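Local structure of PtLCIB4 H88A mutant (Phaeodactylum tricornutum, 5B5Z) at residues 33-38 / 69-74; 54-59 / 76-81; 86-91 / 219-224; 107-112 / 239-244. The protein probably works as a zinc-dependent carbonic anhydrase of the beta class, interconverting carbon dioxide and bicarbonate. All coordinates share one frame; numbering follows the deposited sequence.

Contact 1: residues 33-38 / 69-74; sequences ELVAMV and QDFGEV
Because CG1 of Val35 is swung opposite the backbone N (chi1 174°), its other methyl, CG2, stays beside that nitrogen and is carried over the aromatic ring of Phe71, on the helix alongside. The outcome is a well-centred CH-pi contact. Val35 CG2 sits 3.8 Å from the centroid of the Phe71 ring, and the line between them departs by just 4° from the ring normal. All six ring carbons are therefore at nearly the same distance from this one methyl.

The rim of the same ring is met by two further residues of helix 31-43, their side chains crossing that of Phe71 at about a right angle. Leu34 CD2 comes to 3.7 Å from Phe71 CE2, and Val38 CG1 lies 4.0 Å from Phe71 CE1, both near the plane of the ring. One aromatic group is thus held over a face and along its edge by residues from successive turns of a single helix.

The other branch of Val35 has a separate task: its CG1 meets Val74 CG2 tip to tip at 3.6 Å. Of the Asp70 side chain, CB makes the touch, 3.9 Å from Val35 CG2, while its carboxylate turns to Asn31 through a hydrogen bond from ND2 to OD2. Beneath the pair, Leu34 rests on Phe256 and Val258, and Val38 on Phe261, all from strand 255-264. The axes of segments 33-38 and 69-74 come within 10.0 Å, their directions 34° apart, an apolar helix-helix interface characteristic of the helical layer that covers one side of the sheet in an alpha/beta fold.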
loop_
_atom_site.group_PDB
_atom_site.type_symbol
_atom_site.label_atom_id
_atom_site.label_comp_id
_atom_site.label_asym_id
_atom_site.label_seq_id
_atom_site.Cartn_x
_atom_site.Cartn_y
_atom_site.Cartn_z
ATOM N N GLU A 33 21.948 6.613 -4.738
ATOM C CA GLU A 33 22.226 8.024 -4.977
ATOM C C GLU A 33 21.065 8.909 -4.552
ATOM O O GLU A 33 21.260 9.977 -3.992
ATOM C CB GLU A 33 22.544 8.264 -6.461
ATOM C CG GLU A 33 23.915 7.723 -6.880
ATOM C CD GLU A 33 24.093 7.624 -8.398
ATOM O OE1 GLU A 33 23.119 7.854 -9.153
ATOM O OE2 GLU A 33 25.223 7.306 -8.839
ATOM N N LEU A 34 19.852 8.469 -4.856
ATOM C CA LEU A 34 18.661 9.230 -4.490
ATOM C C LEU A 34 18.531 9.402 -2.972
ATOM O O LEU A 34 18.328 10.504 -2.464
ATOM C CB LEU A 34 17.414 8.543 -5.044
ATOM C CG LEU A 34 16.085 9.170 -4.606
ATOM C CD1 LEU A 34 15.883 10.513 -5.292
ATOM C CD2 LEU A 34 14.932 8.213 -4.911
ATOM N N VAL A 35 18.599 8.294 -2.250
ATOM C CA VAL A 35 18.411 8.349 -0.811
ATOM C C VAL A 35 19.520 9.175 -0.154
ATOM O O VAL A 35 19.254 9.983 0.735
ATOM C CB VAL A 35 18.348 6.947 -0.220
ATOM C CG1 VAL A 35 18.307 7.008 1.318
ATOM C CG2 VAL A 35 17.102 6.238 -0.750
ATOM N N ALA A 36 20.750 9.002 -0.628
ATOM C CA ALA A 36 21.871 9.785 -0.114
ATOM C C ALA A 36 21.652 11.277 -0.336
ATOM O O ALA A 36 21.806 12.086 0.583
ATOM C CB ALA A 36 23.168 9.333 -0.762
ATOM N N MET A 37 21.256 11.636 -1.554
ATOM C CA MET A 37 21.039 13.030 -1.905
ATOM C C MET A 37 19.892 13.658 -1.111
ATOM O O MET A 37 20.022 14.758 -0.576
ATOM C CB MET A 37 20.765 13.161 -3.405
ATOM C CG MET A 37 20.557 14.584 -3.820
ATOM S SD MET A 37 19.713 14.776 -5.404
ATOM C CE MET A 37 18.025 14.276 -4.996
ATOM N N VAL A 38 18.769 12.953 -1.016
ATOM C CA VAL A 38 17.612 13.514 -0.341
ATOM C C VAL A 38 17.867 13.661 1.169
ATOM O O VAL A 38 17.547 14.690 1.764
ATOM C CB VAL A 38 16.354 12.646 -0.576
ATOM C CG1 VAL A 38 15.220 13.103 0.328
ATOM C CG2 VAL A 38 15.936 12.720 -2.047
ATOM N N GLN A 69 11.881 0.375 0.868
ATOM C CA GLN A 69 12.842 -0.209 1.799
ATOM C C GLN A 69 14.070 0.683 1.954
ATOM O O GLN A 69 14.564 0.872 3.064
ATOM C CB GLN A 69 13.254 -1.604 1.344
ATOM C CG GLN A 69 12.152 -2.639 1.507
ATOM C CD GLN A 69 12.538 -3.984 0.925
ATOM O OE1 GLN A 69 13.662 -4.170 0.453
ATOM N NE2 GLN A 69 11.611 -4.938 0.970
ATOM N N ASP A 70 14.547 1.251 0.854
ATOM C CA ASP A 70 15.754 2.077 0.913
ATOM C C ASP A 70 15.545 3.369 1.715
ATOM O O ASP A 70 16.389 3.764 2.527
ATOM C CB ASP A 70 16.241 2.393 -0.499
ATOM C CG ASP A 70 16.777 1.170 -1.221
ATOM O OD1 ASP A 70 17.102 0.158 -0.557
ATOM O OD2 ASP A 70 16.877 1.215 -2.469
ATOM N N PHE A 71 14.407 4.029 1.525
ATOM C CA PHE A 71 14.095 5.187 2.361
ATOM C C PHE A 71 13.738 4.776 3.790
ATOM O O PHE A 71 13.969 5.525 4.731
ATOM C CB PHE A 71 12.946 6.006 1.749
ATOM C CG PHE A 71 13.407 7.036 0.756
ATOM C CD1 PHE A 71 14.075 8.179 1.185
ATOM C CD2 PHE A 71 13.175 6.876 -0.598
ATOM C CE1 PHE A 71 14.502 9.136 0.286
ATOM C CE2 PHE A 71 13.608 7.839 -1.498
ATOM C CZ PHE A 71 14.277 8.965 -1.055
ATOM N N GLY A 72 13.140 3.600 3.923
ATOM C CA GLY A 72 12.735 3.082 5.219
ATOM C C GLY A 72 13.929 2.810 6.111
ATOM O O GLY A 72 13.844 2.939 7.335
ATOM N N GLU A 73 15.052 2.455 5.505
ATOM C CA GLU A 73 16.283 2.291 6.292
ATOM C C GLU A 73 16.718 3.581 6.976
ATOM O O GLU A 73 17.359 3.540 8.037
ATOM C CB GLU A 73 17.419 1.766 5.415
ATOM C CG GLU A 73 17.200 0.360 4.939
ATOM C CD GLU A 73 18.296 -0.133 4.009
ATOM O OE1 GLU A 73 19.146 0.687 3.572
ATOM O OE2 GLU A 73 18.294 -1.348 3.710
ATOM N N VAL A 74 16.373 4.722 6.382
ATOM C CA VAL A 74 16.745 6.021 6.924
ATOM C C VAL A 74 15.664 6.570 7.857
ATOM O O VAL A 74 15.968 7.084 8.930
ATOM C CB VAL A 74 17.032 7.051 5.787
ATOM C CG1 VAL A 74 17.327 8.432 6.369
ATOM C CG2 VAL A 74 18.195 6.577 4.912
#

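Contact 2: residues 54-59 / 76-81; sequences LATSLC and GKHFTM. With ZN (zinc ion), chain C.
A beta-alpha-beta unit formed by strand 52-57, helix 65-75 and strand 79-80 closes where Ala55 pairs with Phe79 and Thr56 with Thr80, the two strands running parallel. Three backbone bonds fix the register. Phe79 N donates to Leu54 O at 3.0 Å, Thr56 N returns a bond to Phe79 O, also at 3.0 Å, and Met81 N reaches Thr56 O at 2.7 Å. Just before the pairing begins, a water bridges the two segments, accepting from Leu54 N and donating to Lys77 O.

Among the side chains, Leu54 CG packs 3.8 Å from His78 CB. Thr56 OG1, set between its own backbone N and carbonyl carbon (chi1 69°), comes within 3.6 Å of His78 CD2, but its hydrogen bond is with Glu68 OE2 of the crossover helix. On the face bearing Ala55 and Phe79, the two CB atoms lie 4.2 Å apart. Segment 76-81 also meets the second subunit: Lys77, just before the strand, forms a salt bridge with Glu62 of that chain, and Thr80 makes backbone hydrogen bonds to it.

The chain leaving strand 52-57 then brings Cys59 SG to the zinc ion at 2.3 Å. His115, Cys139 and a water 1.9 Å from the metal complete four ligands. This Cys-His-Cys-water site just beyond the carboxyl end of a parallel strand is characteristic of beta-class carbonic anhydrases.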
loop_
_atom_site.group_PDB
_atom_site.type_symbol
_atom_site.label_atom_id
_atom_site.label_comp_id
_atom_site.label_asym_id
_atom_site.label_seq_id
_atom_site.Cartn_x
_atom_site.Cartn_y
_atom_site.Cartn_z
ATOM N N LEU A 54 7.842 9.088 7.312
ATOM C CA LEU A 54 7.951 8.757 5.896
ATOM C C LEU A 54 6.595 8.323 5.344
ATOM O O LEU A 54 5.868 7.556 5.988
ATOM C CB LEU A 54 8.986 7.655 5.706
ATOM C CG LEU A 54 9.196 7.158 4.279
ATOM C CD1 LEU A 54 9.728 8.272 3.391
ATOM C CD2 LEU A 54 10.126 5.948 4.271
ATOM N N ALA A 55 6.236 8.835 4.166
ATOM C CA ALA A 55 5.029 8.361 3.476
ATOM C C ALA A 55 5.359 8.116 2.021
ATOM O O ALA A 55 6.197 8.802 1.459
ATOM C CB ALA A 55 3.885 9.371 3.610
ATOM N N THR A 56 4.700 7.133 1.415
ATOM C CA THR A 56 4.904 6.873 -0.017
ATOM C C THR A 56 3.572 6.828 -0.768
ATOM O O THR A 56 2.530 6.480 -0.202
ATOM C CB THR A 56 5.646 5.548 -0.274
ATOM O OG1 THR A 56 4.802 4.442 0.064
ATOM C CG2 THR A 56 6.957 5.457 0.530
ATOM N N SER A 57 3.629 7.196 -2.043
ATOM C CA SER A 57 2.538 6.951 -2.976
ATOM C C SER A 57 3.167 6.343 -4.227
ATOM O O SER A 57 3.601 7.048 -5.153
ATOM C CB SER A 57 1.766 8.236 -3.297
ATOM O OG SER A 57 0.605 7.941 -4.079
ATOM N N LEU A 58 3.272 5.027 -4.192
ATOM C CA LEU A 58 3.899 4.246 -5.255
ATOM C C LEU A 58 2.962 3.114 -5.657
ATOM O O LEU A 58 2.020 2.791 -4.920
ATOM C CB LEU A 58 5.247 3.687 -4.786
ATOM C CG LEU A 58 6.272 4.740 -4.329
ATOM C CD1 LEU A 58 7.479 4.099 -3.596
ATOM C CD2 LEU A 58 6.744 5.586 -5.514
ATOM N N CYS A 59 3.209 2.499 -6.813
ATOM C CA CYS A 59 2.308 1.445 -7.290
ATOM C C CYS A 59 2.321 0.240 -6.346
ATOM O O CYS A 59 3.342 -0.084 -5.709
ATOM C CB CYS A 59 2.685 0.992 -8.720
ATOM S SG CYS A 59 1.500 -0.189 -9.432
ATOM N N GLY A 76 12.481 4.960 8.780
ATOM C CA GLY A 76 11.629 4.025 9.493
ATOM C C GLY A 76 10.364 3.627 8.752
ATOM O O GLY A 76 10.245 3.842 7.540
ATOM N N LYS A 77 9.427 3.052 9.501
ATOM C CA LYS A 77 8.167 2.532 8.968
ATOM C C LYS A 77 7.361 3.642 8.339
ATOM O O LYS A 77 7.217 4.711 8.921
ATOM C CB LYS A 77 7.348 1.879 10.080
ATOM C CG LYS A 77 7.852 0.505 10.521
ATOM C CD LYS A 77 7.486 0.258 11.978
ATOM C CE LYS A 77 6.028 0.578 12.251
ATOM N NZ LYS A 77 5.823 1.172 13.614
ATOM N N HIS A 78 6.810 3.371 7.164
ATOM C CA HIS A 78 6.120 4.397 6.394
ATOM C C HIS A 78 4.614 4.198 6.317
ATOM O O HIS A 78 4.123 3.073 6.407
ATOM C CB HIS A 78 6.663 4.425 4.971
ATOM C CG HIS A 78 6.388 3.166 4.209
ATOM N ND1 HIS A 78 7.112 2.011 4.402
ATOM C CD2 HIS A 78 5.484 2.885 3.241
ATOM C CE1 HIS A 78 6.653 1.066 3.601
ATOM N NE2 HIS A 78 5.665 1.569 2.885
ATOM N N PHE A 79 3.907 5.308 6.137
ATOM C CA PHE A 79 2.507 5.310 5.730
ATOM C C PHE A 79 2.419 5.076 4.238
ATOM O O PHE A 79 3.220 5.612 3.489
ATOM C CB PHE A 79 1.843 6.657 6.057
ATOM C CG PHE A 79 1.141 6.701 7.381
ATOM C CD1 PHE A 79 1.858 6.893 8.550
ATOM C CD2 PHE A 79 -0.249 6.595 7.454
ATOM C CE1 PHE A 79 1.203 6.962 9.788
ATOM C CE2 PHE A 79 -0.897 6.648 8.685
ATOM C CZ PHE A 79 -0.170 6.836 9.848
ATOM N N THR A 80 1.446 4.309 3.781
ATOM C CA THR A 80 1.239 4.239 2.337
ATOM C C THR A 80 0.016 5.045 1.911
ATOM O O THR A 80 -0.998 5.131 2.613
ATOM C CB THR A 80 1.123 2.798 1.865
ATOM O OG1 THR A 80 0.042 2.166 2.536
ATOM C CG2 THR A 80 2.396 2.045 2.185
ATOM N N MET A 81 0.149 5.704 0.776
ATOM C CA MET A 81 -0.925 6.496 0.230
ATOM C C MET A 81 -1.320 5.981 -1.144
ATOM O O MET A 81 -2.295 6.440 -1.719
ATOM C CB MET A 81 -0.503 7.964 0.116
ATOM C CG MET A 81 -0.474 8.711 1.429
ATOM S SD MET A 81 -2.133 9.329 1.812
ATOM C CE MET A 81 -2.476 10.474 0.449
HETATM ZN ZN ZN C . 2.459 -0.514 -11.459
HETATM O O HOH W 1 8.649 7.061 9.252
HETATM O O HOH W 2 2.565 -2.339 -12.041
#

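Contact 3: residues 86-91 / 219-224; sequences GFPFGG and KLVTRI
Apolar packing comes first, and Pro88 carries most of it. Its ring points into the side chains that helix 205-228 presents on one face: Pro88 CG touches Leu220 CD2 and Ile224 CD1, each at 3.6 Å, and lies 3.9 Å from Val221 CG2. Ile224 CG1 stands opposite the carbonyl carbon (chi1 -70°), and the chain then extends so that CD1 reaches the proline ring. The same CD1 is 4.1 Å from Gly91 CA, while Leu220 CD2 also approaches Phe87 CD1 at 4.2 Å.

Polar interactions belong to the loop itself and to its neighbours. Pro88 is the centre of an inverse gamma turn, with Phe89 N bonded to Phe87 O at 2.8 Å, and it also starts a type I turn in which Gly91 N bonds to Pro88 O at 3.0 Å. Toward neighbouring parts of the chain, Gly86 O accepts from Ser57 OG, and Gly90 pairs through its backbone with Met81.

Leu181 of the second subunit packs on Leu220 and Ile224, extending the apolar surface across the dimer. With the loop's backbone bonds spent within its own turns and on Ser57 and Met81, its union with the helix rests on the fit of hydrocarbon surfaces rather than on directional bonds.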
loop_
_atom_site.group_PDB
_atom_site.type_symbol
_atom_site.label_atom_id
_atom_site.label_comp_id
_atom_site.label_asym_id
_atom_site.label_seq_id
_atom_site.Cartn_x
_atom_site.Cartn_y
_atom_site.Cartn_z
ATOM N N GLY A 86 0.421 3.964 -8.703
ATOM C CA GLY A 86 1.055 4.902 -7.786
ATOM C C GLY A 86 0.266 6.162 -7.445
ATOM O O GLY A 86 0.767 7.033 -6.736
ATOM N N PHE A 87 -0.965 6.275 -7.940
ATOM C CA PHE A 87 -1.823 7.399 -7.548
ATOM C C PHE A 87 -2.142 7.382 -6.061
ATOM O O PHE A 87 -2.279 6.317 -5.486
ATOM C CB PHE A 87 -3.115 7.386 -8.357
ATOM C CG PHE A 87 -2.918 7.795 -9.785
ATOM C CD1 PHE A 87 -2.939 9.135 -10.143
ATOM C CD2 PHE A 87 -2.684 6.846 -10.759
ATOM C CE1 PHE A 87 -2.743 9.511 -11.468
ATOM C CE2 PHE A 87 -2.486 7.216 -12.081
ATOM C CZ PHE A 87 -2.520 8.554 -12.432
ATOM N N PRO A 88 -2.257 8.574 -5.441
ATOM C CA PRO A 88 -2.505 8.706 -3.997
ATOM C C PRO A 88 -3.957 8.418 -3.618
ATOM O O PRO A 88 -4.681 9.294 -3.165
ATOM C CB PRO A 88 -2.124 10.169 -3.712
ATOM C CG PRO A 88 -2.407 10.884 -5.013
ATOM C CD PRO A 88 -1.988 9.879 -6.076
ATOM N N PHE A 89 -4.360 7.166 -3.774
ATOM C CA PHE A 89 -5.732 6.771 -3.543
ATOM C C PHE A 89 -6.162 6.898 -2.078
ATOM O O PHE A 89 -7.350 6.933 -1.807
ATOM C CB PHE A 89 -5.948 5.348 -4.052
ATOM C CG PHE A 89 -6.028 5.269 -5.547
ATOM C CD1 PHE A 89 -7.065 5.892 -6.213
ATOM C CD2 PHE A 89 -5.063 4.612 -6.283
ATOM C CE1 PHE A 89 -7.160 5.834 -7.590
ATOM C CE2 PHE A 89 -5.154 4.553 -7.664
ATOM C CZ PHE A 89 -6.199 5.169 -8.316
ATOM N N GLY A 90 -5.210 6.985 -1.149
ATOM C CA GLY A 90 -5.548 7.227 0.247
ATOM C C GLY A 90 -6.289 8.547 0.399
ATOM O O GLY A 90 -7.088 8.720 1.320
ATOM N N GLY A 91 -6.019 9.481 -0.508
ATOM C CA GLY A 91 -6.769 10.731 -0.571
ATOM C C GLY A 91 -6.651 11.610 0.656
ATOM O O GLY A 91 -5.683 11.523 1.404
ATOM N N LYS A 219 -0.394 16.485 -10.238
ATOM C CA LYS A 219 -1.575 17.332 -10.069
ATOM C C LYS A 219 -2.444 16.894 -8.890
ATOM O O LYS A 219 -2.936 17.729 -8.120
ATOM C CB LYS A 219 -2.412 17.331 -11.358
ATOM C CG LYS A 219 -1.727 17.975 -12.537
ATOM C CD LYS A 219 -2.645 17.992 -13.762
ATOM C CE LYS A 219 -1.882 18.236 -15.047
ATOM N NZ LYS A 219 -2.703 17.811 -16.223
ATOM N N LEU A 220 -2.650 15.584 -8.753
ATOM C CA LEU A 220 -3.489 15.075 -7.674
ATOM C C LEU A 220 -2.813 15.246 -6.316
ATOM O O LEU A 220 -3.460 15.624 -5.332
ATOM C CB LEU A 220 -3.843 13.602 -7.924
ATOM C CG LEU A 220 -4.775 12.926 -6.920
ATOM C CD1 LEU A 220 -6.075 13.689 -6.794
ATOM C CD2 LEU A 220 -5.078 11.473 -7.325
ATOM N N VAL A 221 -1.514 14.965 -6.259
ATOM C CA VAL A 221 -0.765 15.157 -5.010
ATOM C C VAL A 221 -0.820 16.624 -4.576
ATOM O O VAL A 221 -1.096 16.932 -3.409
ATOM C CB VAL A 221 0.693 14.694 -5.164
ATOM C CG1 VAL A 221 1.542 15.131 -3.944
ATOM C CG2 VAL A 221 0.712 13.183 -5.345
ATOM N N THR A 222 -0.587 17.524 -5.523
ATOM C CA THR A 222 -0.677 18.952 -5.228
ATOM C C THR A 222 -2.066 19.323 -4.691
ATOM O O THR A 222 -2.178 20.050 -3.708
ATOM C CB THR A 222 -0.358 19.789 -6.466
ATOM O OG1 THR A 222 1.018 19.595 -6.816
ATOM C CG2 THR A 222 -0.619 21.283 -6.189
ATOM N N ARG A 223 -3.121 18.803 -5.316
ATOM C CA ARG A 223 -4.475 19.067 -4.835
ATOM C C ARG A 223 -4.690 18.569 -3.401
ATOM O O ARG A 223 -5.270 19.268 -2.570
ATOM C CB ARG A 223 -5.512 18.432 -5.774
ATOM C CG ARG A 223 -6.961 18.678 -5.330
ATOM C CD ARG A 223 -7.956 18.243 -6.395
ATOM N NE ARG A 223 -7.891 19.113 -7.567
ATOM C CZ ARG A 223 -8.504 18.851 -8.715
ATOM N NH1 ARG A 223 -9.216 17.737 -8.844
ATOM N NH2 ARG A 223 -8.407 19.696 -9.732
ATOM N N ILE A 224 -4.219 17.358 -3.104
ATOM C CA ILE A 224 -4.374 16.808 -1.765
ATOM C C ILE A 224 -3.632 17.651 -0.726
ATOM O O ILE A 224 -4.156 17.902 0.372
ATOM C CB ILE A 224 -3.865 15.354 -1.713
ATOM C CG1 ILE A 224 -4.808 14.450 -2.503
ATOM C CG2 ILE A 224 -3.774 14.851 -0.264
ATOM C CD1 ILE A 224 -4.234 13.054 -2.761
#

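Contact 4: residues 107-112 / 239-244; sequences SCLLIY and AVVGGI
Tyr112 leans across the neighbouring strand to Gly242, and its side chain can be followed outward atom by atom. CB lies against Ser57 O of the strand on its other flank. CG takes the position between the backbone N and the carbonyl carbon (chi1 73°), which turns the ring over the adjoining backbone instead of away from it. CD1 comes next, 3.7 Å from Val241 O, then CE1, where Val240 CG1 meets the ring edge in plane at 3.5 Å. From CG to CZ the ring lies over Gly242 CA, which is 3.7 Å from the ring centroid and 15° off the normal, a CH-pi contact in which the carbon is offset toward the rim. Gly242 has no side chain to obstruct the ring. The tyrosine side chain also touches Gln217 and Gln218 of helix 205-228.

The two strands are parallel neighbours inside the sheet of this alpha/beta fold, and strand 107-117 continues to His115, one of the zinc ligands. Donors and acceptors alternate between the two strands, as in any parallel pair. Leu110 uses both its groups, its N bonding to Ala239 O and its O accepting from Val241 N at 2.8 Å. Tyr112 likewise donates to Val241 O and accepts from Gly243 N, the latter bond being longer and more bent (3.1 Å, 146° at the hydrogen).

On the face opposite Tyr112, Leu109 CD1 reaches Ala239 CB at 3.9 Å, and Ile111 lies beside Val241, pointing the same way, with Ile111 CD1 3.8 Å from Val241 CB. Phe256 and Phe261 of strand 255-264 also pack against Val241.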
loop_
_atom_site.group_PDB
_atom_site.type_symbol
_atom_site.label_atom_id
_atom_site.label_comp_id
_atom_site.label_asym_id
_atom_site.label_seq_id
_atom_site.Cartn_x
_atom_site.Cartn_y
_atom_site.Cartn_z
ATOM N N SER A 107 8.161 16.598 10.939
ATOM C CA SER A 107 7.681 16.816 9.583
ATOM C C SER A 107 7.435 15.504 8.870
ATOM O O SER A 107 7.767 14.441 9.390
ATOM C CB SER A 107 8.687 17.649 8.789
ATOM O OG SER A 107 8.766 18.966 9.299
ATOM N N CYS A 108 6.837 15.593 7.680
ATOM C CA CYS A 108 6.629 14.434 6.820
ATOM C C CYS A 108 7.525 14.509 5.583
ATOM O O CYS A 108 7.860 15.591 5.099
ATOM C CB CYS A 108 5.159 14.339 6.388
ATOM S SG CYS A 108 4.816 13.075 5.114
ATOM N N LEU A 109 7.908 13.340 5.090
ATOM C CA LEU A 109 8.569 13.230 3.797
ATOM C C LEU A 109 7.725 12.308 2.932
ATOM O O LEU A 109 7.572 11.144 3.268
ATOM C CB LEU A 109 9.978 12.674 3.937
ATOM C CG LEU A 109 10.633 12.212 2.629
ATOM C CD1 LEU A 109 10.761 13.339 1.604
ATOM C CD2 LEU A 109 11.989 11.582 2.931
ATOM N N LEU A 110 7.161 12.847 1.854
ATOM C CA LEU A 110 6.365 12.068 0.901
ATOM C C LEU A 110 7.162 11.756 -0.357
ATOM O O LEU A 110 7.690 12.652 -0.996
ATOM C CB LEU A 110 5.088 12.828 0.527
ATOM C CG LEU A 110 4.221 12.187 -0.556
ATOM C CD1 LEU A 110 3.565 10.918 -0.032
ATOM C CD2 LEU A 110 3.188 13.186 -1.024
ATOM N N ILE A 111 7.274 10.468 -0.675
ATOM C CA ILE A 111 7.901 9.997 -1.918
ATOM C C ILE A 111 6.810 9.456 -2.828
ATOM O O ILE A 111 6.117 8.517 -2.451
ATOM C CB ILE A 111 8.931 8.850 -1.681
ATOM C CG1 ILE A 111 9.831 9.125 -0.467
ATOM C CG2 ILE A 111 9.735 8.553 -2.966
ATOM C CD1 ILE A 111 10.784 10.306 -0.637
ATOM N N TYR A 112 6.639 10.025 -4.018
ATOM C CA TYR A 112 5.613 9.508 -4.928
ATOM C C TYR A 112 6.149 9.403 -6.335
ATOM O O TYR A 112 7.109 10.065 -6.690
ATOM C CB TYR A 112 4.355 10.395 -4.921
ATOM C CG TYR A 112 4.470 11.736 -5.627
ATOM C CD1 TYR A 112 4.908 12.873 -4.953
ATOM C CD2 TYR A 112 4.080 11.864 -6.946
ATOM C CE1 TYR A 112 4.998 14.109 -5.606
ATOM C CE2 TYR A 112 4.167 13.092 -7.613
ATOM C CZ TYR A 112 4.631 14.201 -6.936
ATOM O OH TYR A 112 4.706 15.425 -7.598
ATOM N N ALA A 239 7.949 17.646 3.139
ATOM C CA ALA A 239 8.948 17.563 2.097
ATOM C C ALA A 239 8.413 16.573 1.087
ATOM O O ALA A 239 7.798 15.582 1.459
ATOM C CB ALA A 239 10.292 17.117 2.639
ATOM N N VAL A 240 8.652 16.853 -0.187
ATOM C CA VAL A 240 8.060 16.075 -1.260
ATOM C C VAL A 240 9.132 15.677 -2.254
ATOM O O VAL A 240 9.901 16.536 -2.708
ATOM C CB VAL A 240 6.981 16.896 -2.000
ATOM C CG1 VAL A 240 6.450 16.134 -3.189
ATOM C CG2 VAL A 240 5.856 17.301 -1.038
ATOM N N VAL A 241 9.209 14.387 -2.583
ATOM C CA VAL A 241 10.013 13.929 -3.709
ATOM C C VAL A 241 9.101 13.221 -4.706
ATOM O O VAL A 241 8.465 12.237 -4.355
ATOM C CB VAL A 241 11.120 12.974 -3.263
ATOM C CG1 VAL A 241 11.883 12.452 -4.462
ATOM C CG2 VAL A 241 12.066 13.692 -2.305
ATOM N N GLY A 242 9.029 13.713 -5.940
ATOM C CA GLY A 242 8.170 13.074 -6.925
ATOM C C GLY A 242 8.923 12.801 -8.196
ATOM O O GLY A 242 9.833 13.534 -8.569
ATOM N N GLY A 243 8.582 11.711 -8.856
ATOM C CA GLY A 243 9.228 11.420 -10.124
ATOM C C GLY A 243 8.821 10.093 -10.719
ATOM O O GLY A 243 7.682 9.638 -10.566
ATOM N N ILE A 244 9.780 9.465 -11.388
ATOM C CA ILE A 244 9.558 8.223 -12.115
ATOM C C ILE A 244 10.522 7.153 -11.639
ATOM O O ILE A 244 11.735 7.308 -11.723
ATOM C CB ILE A 244 9.737 8.418 -13.648
ATOM C CG1 ILE A 244 8.782 9.516 -14.133
ATOM C CG2 ILE A 244 9.525 7.078 -14.366
ATOM C CD1 ILE A 244 9.052 9.974 -15.529
#

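How the contacts relate
Contact 4 lies deepest, every touching residue buried, and contact 2 continues the same sheet through the backbone bonds that join strands 52-57 and 107-117. These two are built chiefly on directional main-chain bonds. Contacts 1 and 3, by contrast, join through apolar side chains, contact 1 round an aromatic ring and contact 3 round a proline, on opposite sides of the chain's centre. Contact 1 is partly exposed and settles on the sheet where Phe71 meets Ile111 and Val38 meets Val241; contact 3 is buried and covers the other face, with Val221 against Leu110 and Tyr112. Contacts 2 and 3 both reach the second subunit, whereas contact 4 meets no other chain. Contact 2 alone includes a zinc ligand.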